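Local coordinates for 2-hydroxy-3-oxopropionate reductase (Polaromonas sp. JS666, PDB 4DLL), which probably catalyses the reversible NAD(P)H-dependent reduction of 2-hydroxy-3-oxopropanoate (tartronate semialdehyde) to D-glycerate, at residues Asp103-Phe106 against Val110-Ala113; Ala233-Phe238 against Val243-Gly248; Val163-Gly168 against Gln196-Ala201. One frame throughout, in Å; residues are numbered along the deposited sequence.

Contact 1 (Asp103-Phe106 against Val110-Ala113); sequences DVLF and VAAA
Ala-111 and Leu-105 supply the firm point of this contact, a backbone hydrogen bond from Ala-111 N to Leu-105 O of 2.9 Å. Its N-H...O angle of 167° is nearly straight, and the nitrogen lies in the carbonyl plane, on a lone pair, with a C=O...N angle of 137°. One residue back, the same six-residue spacing recurs in a weak bond from Val-110 N to Val-104 O, 3.5 Å long. Both lie where the end of helix 98-107 gives way to the short helix 110-113.

Packing is tight on the valine side. Val-110 keeps CG1 anti to its backbone N (chi1 164°), which leaves CG2 beside that N; CG2 thereby comes 3.3 Å from Val-104 O and 3.7 Å from Val-104 CG1, the two side chains crossing obliquely. Ala-81 touches both valines, and Leu-37 of strand 33-37 does the same. Next to them, Leu-105 CD2 rests 4.0 Å from Ala-111 CB. The same methyl of Ala-111 approaches the Phe-106 ring obliquely, 3.7 Å from CE1, while Leu-105 CB lies over one ring face near its rim. Leu-138 of helix 128-140 touches Leu-105, Phe-106 and Ala-111, and Arg-137 makes a cation-pi contact with the Phe-106 ring.

The other side is loose. Ala-112 is exposed and buries almost nothing here, and Phe-106, partly exposed, loses little surface to the second segment.

Chemically, the junction combines two backbone bonds of unequal quality with branched aliphatic groups, small methyls and an aromatic ring. The Ala-111 N to Leu-105 O bond, with the weak one beside it, ties the start of the second helix to the end of the first, and the apolar groups fasten that junction against the nucleotide-binding type of sheet and its flanking helices.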
loop_
_atom_site.group_PDB
_atom_site.type_symbol
_atom_site.label_atom_id
_atom_site.label_comp_id
_atom_site.label_asym_id
_atom_site.label_seq_id
_atom_site.Cartn_x
_atom_site.Cartn_y
_atom_site.Cartn_z
ATOM N N ASP A 103 10.643 26.843 -20.565
ATOM C CA ASP A 103 10.939 28.265 -20.547
ATOM C C ASP A 103 12.357 28.498 -20.035
ATOM O O ASP A 103 13.225 29.006 -20.765
ATOM C CB ASP A 103 9.935 29.012 -19.671
ATOM C CG ASP A 103 10.034 30.516 -19.836
ATOM O OD1 ASP A 103 9.306 31.064 -20.697
ATOM O OD2 ASP A 103 10.867 31.150 -19.142
ATOM N N VAL A 104 12.607 28.088 -18.798
ATOM C CA VAL A 104 13.976 28.124 -18.248
ATOM C C VAL A 104 15.101 27.587 -19.180
ATOM O O VAL A 104 16.127 28.254 -19.383
ATOM C CB VAL A 104 14.052 27.468 -16.856
ATOM C CG1 VAL A 104 15.473 27.573 -16.298
ATOM C CG2 VAL A 104 13.101 28.177 -15.930
ATOM N N LEU A 105 14.890 26.403 -19.753
ATOM C CA LEU A 105 15.903 25.795 -20.595
ATOM C C LEU A 105 16.107 26.599 -21.873
ATOM O O LEU A 105 17.237 26.847 -22.291
ATOM C CB LEU A 105 15.492 24.360 -20.954
ATOM C CG LEU A 105 16.019 23.172 -20.118
ATOM C CD1 LEU A 105 15.436 21.881 -20.680
ATOM C CD2 LEU A 105 17.520 23.132 -20.177
ATOM N N PHE A 106 15.011 27.021 -22.498
ATOM C CA PHE A 106 15.115 27.642 -23.815
ATOM C C PHE A 106 14.788 29.139 -23.823
ATOM O O PHE A 106 15.619 29.924 -24.246
ATOM C CB PHE A 106 14.352 26.814 -24.862
ATOM C CG PHE A 106 14.705 25.344 -24.812
ATOM C CD1 PHE A 106 15.934 24.887 -25.290
ATOM C CD2 PHE A 106 13.830 24.423 -24.237
ATOM C CE1 PHE A 106 16.291 23.526 -25.198
ATOM C CE2 PHE A 106 14.176 23.055 -24.142
ATOM C CZ PHE A 106 15.407 22.613 -24.606
ATOM N N VAL A 110 19.335 28.549 -20.680
ATOM C CA VAL A 110 20.128 27.647 -19.837
ATOM C C VAL A 110 20.785 26.628 -20.754
ATOM O O VAL A 110 21.998 26.368 -20.675
ATOM C CB VAL A 110 19.256 26.968 -18.729
ATOM C CG1 VAL A 110 19.959 25.756 -18.095
ATOM C CG2 VAL A 110 18.898 27.974 -17.656
ATOM N N ALA A 111 19.987 26.072 -21.652
ATOM C CA ALA A 111 20.518 25.044 -22.530
ATOM C C ALA A 111 21.655 25.611 -23.355
ATOM O O ALA A 111 22.722 24.989 -23.488
ATOM C CB ALA A 111 19.440 24.459 -23.422
ATOM N N ALA A 112 21.418 26.810 -23.884
ATOM C CA ALA A 112 22.361 27.506 -24.760
ATOM C C ALA A 112 23.688 27.658 -24.062
ATOM O O ALA A 112 24.735 27.469 -24.676
ATOM C CB ALA A 112 21.805 28.881 -25.152
ATOM N N ALA A 113 23.625 27.950 -22.768
ATOM C CA ALA A 113 24.809 28.256 -21.974
ATOM C C ALA A 113 25.561 27.074 -21.323
ATOM O O ALA A 113 26.691 27.237 -20.896
ATOM C CB ALA A 113 24.467 29.308 -20.941
#

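Contact 2 (Ala233-Phe238 against Val243-Gly248); sequences AITGGF and VLQLHG
Ile-234 and Leu-244 make the apolar half of this contact, and the isoleucine can be followed outward. Its CB stands 4.9 Å from Leu-244 CD2, too far to touch. CG1 sits between the backbone N and the carbonyl carbon (chi1 77°), a crowded position that carries it to 3.6 Å from Leu-244 CD2. The terminal CD1 reaches the same methyl at 3.7 Å, so a single leucine branch lies against the last two carbons of the chain.

The polar half is Thr-235 beside Gln-245. Thr-235 OG1 is hydrogen-bonded to Lys-231 O, and it lies 2.9 Å from the atom modelled as Gln-245 OE1; the amide is probably turned over in the model, so the nature of this pair is left open. An alanine here in place of Gln-245 has no amide, and Thr-235 OG1 would probably lose its polar neighbour across the contact, leaving a gap beside the threonine.

Ile-234 lies on helix 227-234, and a type II beta turn runs from Ile-234 to Gly-237. Leu-244, on helix 242-245, also packs on Val-213 of the long helix 194-222. Thr-235 O accepts a hydrogen bond from NH2 of Arg-185 of the second subunit, on its strand 184-190.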
loop_
_atom_site.group_PDB
_atom_site.type_symbol
_atom_site.label_atom_id
_atom_site.label_comp_id
_atom_site.label_asym_id
_atom_site.label_seq_id
_atom_site.Cartn_x
_atom_site.Cartn_y
_atom_site.Cartn_z
ATOM N N ALA A 233 -4.232 -2.206 14.538
ATOM C CA ALA A 233 -4.543 -3.657 14.441
ATOM C C ALA A 233 -4.014 -4.240 13.141
ATOM O O ALA A 233 -3.318 -5.268 13.135
ATOM C CB ALA A 233 -6.055 -3.926 14.596
ATOM N N ILE A 234 -4.316 -3.565 12.042
ATOM C CA ILE A 234 -3.821 -3.993 10.729
ATOM C C ILE A 234 -2.338 -3.682 10.416
ATOM O O ILE A 234 -1.838 -4.086 9.357
ATOM C CB ILE A 234 -4.739 -3.426 9.615
ATOM C CG1 ILE A 234 -4.448 -1.950 9.382
ATOM C CG2 ILE A 234 -6.248 -3.650 10.019
ATOM C CD1 ILE A 234 -5.432 -1.258 8.409
ATOM N N THR A 235 -1.619 -3.026 11.334
ATOM C CA THR A 235 -0.201 -2.702 11.111
ATOM C C THR A 235 0.607 -4.019 11.153
ATOM O O THR A 235 0.506 -4.763 12.123
ATOM C CB THR A 235 0.330 -1.598 12.134
ATOM O OG1 THR A 235 -0.118 -0.278 11.751
ATOM C CG2 THR A 235 1.912 -1.611 12.364
ATOM N N GLY A 236 1.362 -4.316 10.099
ATOM C CA GLY A 236 2.205 -5.486 10.108
ATOM C C GLY A 236 1.599 -6.703 9.444
ATOM O O GLY A 236 2.193 -7.778 9.486
ATOM N N GLY A 237 0.416 -6.526 8.855
ATOM C CA GLY A 237 -0.279 -7.549 8.069
ATOM C C GLY A 237 -0.312 -7.178 6.587
ATOM O O GLY A 237 0.473 -6.322 6.126
ATOM N N PHE A 238 -1.223 -7.800 5.836
ATOM C CA PHE A 238 -1.255 -7.622 4.398
ATOM C C PHE A 238 -1.726 -6.212 4.043
ATOM O O PHE A 238 -1.484 -5.745 2.928
ATOM C CB PHE A 238 -2.196 -8.644 3.741
ATOM C CG PHE A 238 -1.603 -10.038 3.578
ATOM C CD1 PHE A 238 -0.436 -10.408 4.240
ATOM C CD2 PHE A 238 -2.242 -10.969 2.783
ATOM C CE1 PHE A 238 0.122 -11.720 4.066
ATOM C CE2 PHE A 238 -1.707 -12.272 2.608
ATOM C CZ PHE A 238 -0.526 -12.649 3.265
ATOM N N VAL A 243 1.836 4.303 2.811
ATOM C CA VAL A 243 0.675 5.215 2.817
ATOM C C VAL A 243 -0.172 5.100 4.100
ATOM O O VAL A 243 -0.556 6.160 4.683
ATOM C CB VAL A 243 -0.169 5.074 1.559
ATOM C CG1 VAL A 243 -1.633 5.638 1.748
ATOM C CG2 VAL A 243 0.557 5.750 0.397
ATOM N N LEU A 244 -0.434 3.860 4.566
ATOM C CA LEU A 244 -1.155 3.701 5.837
ATOM C C LEU A 244 -0.411 4.384 6.988
ATOM O O LEU A 244 -1.008 5.157 7.724
ATOM C CB LEU A 244 -1.407 2.224 6.187
ATOM C CG LEU A 244 -1.989 1.851 7.562
ATOM C CD1 LEU A 244 -3.370 2.511 7.771
ATOM C CD2 LEU A 244 -2.120 0.299 7.746
ATOM N N GLN A 245 0.881 4.094 7.146
ATOM C CA GLN A 245 1.658 4.677 8.244
ATOM C C GLN A 245 1.842 6.202 8.127
ATOM O O GLN A 245 1.881 6.887 9.151
ATOM C CB GLN A 245 3.042 4.024 8.366
ATOM C CG GLN A 245 2.987 2.460 8.522
ATOM C CD GLN A 245 2.109 1.996 9.753
ATOM O OE1 GLN A 245 1.187 1.157 9.616
ATOM N NE2 GLN A 245 2.389 2.566 10.927
ATOM N N LEU A 246 2.005 6.744 6.910
ATOM C CA LEU A 246 2.247 8.183 6.855
ATOM C C LEU A 246 0.924 8.914 6.786
ATOM O O LEU A 246 0.501 9.465 7.775
ATOM C CB LEU A 246 3.189 8.594 5.723
ATOM C CG LEU A 246 3.565 10.092 5.615
ATOM C CD1 LEU A 246 4.793 10.452 6.562
ATOM C CD2 LEU A 246 3.855 10.475 4.142
ATOM N N HIS A 247 0.257 8.883 5.633
ATOM C CA HIS A 247 -1.054 9.524 5.451
ATOM C C HIS A 247 -2.191 9.040 6.329
ATOM O O HIS A 247 -3.144 9.797 6.573
ATOM C CB HIS A 247 -1.484 9.347 4.022
ATOM C CG HIS A 247 -0.406 9.689 3.042
ATOM N ND1 HIS A 247 -0.192 10.974 2.594
ATOM C CD2 HIS A 247 0.544 8.922 2.460
ATOM C CE1 HIS A 247 0.835 10.980 1.767
ATOM N NE2 HIS A 247 1.309 9.751 1.683
ATOM N N GLY A 248 -2.155 7.777 6.737
ATOM C CA GLY A 248 -3.193 7.257 7.577
ATOM C C GLY A 248 -3.180 7.868 8.984
ATOM O O GLY A 248 -4.256 8.121 9.574
#

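Contact 3 (Val163-Gly168 against Gln196-Ala201); sequences VIMAGG and QLTKLA
Met-165, present as selenomethionine, reaches from strand 162-167 to Thr-198 and Lys-199 of helix 194-222. Its CG is anti to the carbonyl carbon (chi1 -64°) and comes 3.6 Å from Thr-198 CG2. Bends at chi2 and chi3 then bring SE to the backbone of Lys-199, 3.6 Å from Lys-199 N. SE also lies 3.9 Å from Thr-198 CG2. The selenium thus touches backbone as well as methyl, and the two side chains Met-165 and Thr-198 meet at an oblique angle.

A second shell fixes the partners. Thr-198 OG1 is hydrogen-bonded to Ser-194 O, one turn back, which sets its rotation and leaves the CG2 methyl for the strand. Lys-199 CB stays near SE, while the rest of the chain runs on to strand 144-151, where NZ is hydrogen-bonded to Val-150 O; that strand also pairs with Met-165 through Pro-149. Helix and strand are thereby tied to one neighbouring strand. Val-230 of the second subunit packs on Thr-198, and Ala-233 of that subunit packs on Met-165, so the second subunit also packs on both sides of the contact, on strand and on helix.

This is where the sheet of the Rossmann-type N-terminal domain meets the long helix that leads into the all-helical C-terminal domain, an architecture characteristic of the 3-hydroxyisobutyrate and 6-phosphogluconate dehydrogenase family.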
loop_
_atom_site.group_PDB
_atom_site.type_symbol
_atom_site.label_atom_id
_atom_site.label_comp_id
_atom_site.label_asym_id
_atom_site.label_seq_id
_atom_site.Cartn_x
_atom_site.Cartn_y
_atom_site.Cartn_z
ATOM N N VAL A 163 14.184 7.380 -2.857
ATOM C CA VAL A 163 14.206 6.451 -3.975
ATOM C C VAL A 163 14.075 7.269 -5.290
ATOM O O VAL A 163 13.244 8.184 -5.374
ATOM C CB VAL A 163 13.103 5.415 -3.654
ATOM C CG1 VAL A 163 12.081 5.226 -4.724
ATOM C CG2 VAL A 163 13.720 4.178 -3.029
ATOM N N ILE A 164 14.979 7.018 -6.234
ATOM C CA ILE A 164 15.137 7.792 -7.466
ATOM C C ILE A 164 14.977 6.884 -8.683
ATOM O O ILE A 164 15.609 5.807 -8.805
ATOM C CB ILE A 164 16.520 8.513 -7.535
ATOM C CG1 ILE A 164 16.736 9.424 -6.348
ATOM C CG2 ILE A 164 16.707 9.314 -8.828
ATOM C CD1 ILE A 164 18.227 9.425 -5.870
HETATM N N MSE A 165 14.106 7.310 -9.580
HETATM C CA MSE A 165 13.729 6.512 -10.709
HETATM C C MSE A 165 14.191 7.230 -11.957
HETATM O O MSE A 165 13.581 8.281 -12.347
HETATM C CB MSE A 165 12.190 6.375 -10.784
HETATM C CG MSE A 165 11.489 5.631 -9.636
HETATM SE SE MSE A 165 9.794 6.713 -9.298
HETATM C CE MSE A 165 10.698 7.954 -8.200
ATOM N N ALA A 166 15.185 6.641 -12.604
ATOM C CA ALA A 166 15.951 7.274 -13.699
ATOM C C ALA A 166 15.638 6.781 -15.110
ATOM O O ALA A 166 15.473 5.572 -15.343
ATOM C CB ALA A 166 17.503 7.159 -13.404
ATOM N N GLY A 167 15.516 7.715 -16.059
ATOM C CA GLY A 167 15.314 7.371 -17.497
ATOM C C GLY A 167 16.518 7.928 -18.230
ATOM O O GLY A 167 16.919 9.050 -17.926
ATOM N N GLY A 168 17.130 7.148 -19.152
ATOM C CA GLY A 168 18.161 7.679 -20.070
ATOM C C GLY A 168 19.182 6.617 -20.447
ATOM O O GLY A 168 18.904 5.423 -20.330
ATOM N N GLN A 196 10.125 9.354 -15.618
ATOM C CA GLN A 196 8.799 9.995 -15.440
ATOM C C GLN A 196 7.679 8.988 -15.487
ATOM O O GLN A 196 6.679 9.104 -14.788
ATOM C CB GLN A 196 8.526 11.111 -16.442
ATOM C CG GLN A 196 9.550 12.200 -16.371
ATOM C CD GLN A 196 9.486 13.010 -15.078
ATOM O OE1 GLN A 196 10.388 13.802 -14.792
ATOM N NE2 GLN A 196 8.450 12.808 -14.293
ATOM N N LEU A 197 7.877 7.956 -16.276
ATOM C CA LEU A 197 6.849 6.957 -16.400
ATOM C C LEU A 197 6.776 6.145 -15.148
ATOM O O LEU A 197 5.687 5.738 -14.760
ATOM C CB LEU A 197 7.142 6.083 -17.604
ATOM C CG LEU A 197 6.218 4.921 -17.870
ATOM C CD1 LEU A 197 5.195 5.382 -18.895
ATOM C CD2 LEU A 197 7.069 3.757 -18.364
ATOM N N THR A 198 7.942 5.836 -14.544
ATOM C CA THR A 198 7.936 5.044 -13.288
ATOM C C THR A 198 7.385 5.953 -12.220
ATOM O O THR A 198 6.617 5.547 -11.397
ATOM C CB THR A 198 9.343 4.491 -12.941
ATOM O OG1 THR A 198 9.763 3.684 -14.024
ATOM C CG2 THR A 198 9.349 3.616 -11.701
ATOM N N LYS A 199 7.789 7.218 -12.259
ATOM C CA LYS A 199 7.154 8.191 -11.419
ATOM C C LYS A 199 5.584 8.189 -11.456
ATOM O O LYS A 199 4.972 8.281 -10.388
ATOM C CB LYS A 199 7.742 9.564 -11.543
ATOM C CG LYS A 199 7.133 10.628 -10.556
ATOM C CD LYS A 199 7.329 10.365 -8.987
ATOM C CE LYS A 199 7.199 11.696 -8.185
ATOM N NZ LYS A 199 6.872 11.382 -6.798
ATOM N N LEU A 200 4.958 7.985 -12.609
ATOM C CA LEU A 200 3.467 8.151 -12.680
ATOM C C LEU A 200 2.864 6.829 -12.178
ATOM O O LEU A 200 1.888 6.840 -11.449
ATOM C CB LEU A 200 2.968 8.461 -14.142
ATOM C CG LEU A 200 3.290 9.792 -14.782
ATOM C CD1 LEU A 200 3.062 9.851 -16.374
ATOM C CD2 LEU A 200 2.578 10.932 -14.019
ATOM N N ALA A 201 3.491 5.678 -12.503
ATOM C CA ALA A 201 3.138 4.446 -11.819
ATOM C C ALA A 201 3.142 4.641 -10.300
ATOM O O ALA A 201 2.222 4.228 -9.641
ATOM C CB ALA A 201 4.077 3.220 -12.257
#

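Along the chain the order is contact 1, contact 3, contact 2, each closing before the next opens. Contact 1 belongs to the nucleotide-binding domain, and contact 2 to the helical domain on the opposite side of the chain's centre; their centres are 44 Å apart. Contact 3 lies between them, its centre 23 Å from that of contact 1 and 25 Å from that of contact 2, and none of the three touches another. Its helix 194-222 leads to helix 227-234, the first helix of contact 2. Contacts 2 and 3 both meet the second subunit, whereas contact 1 does not, so the dimer interface takes in strands of the sheet, the long helix and contact 2.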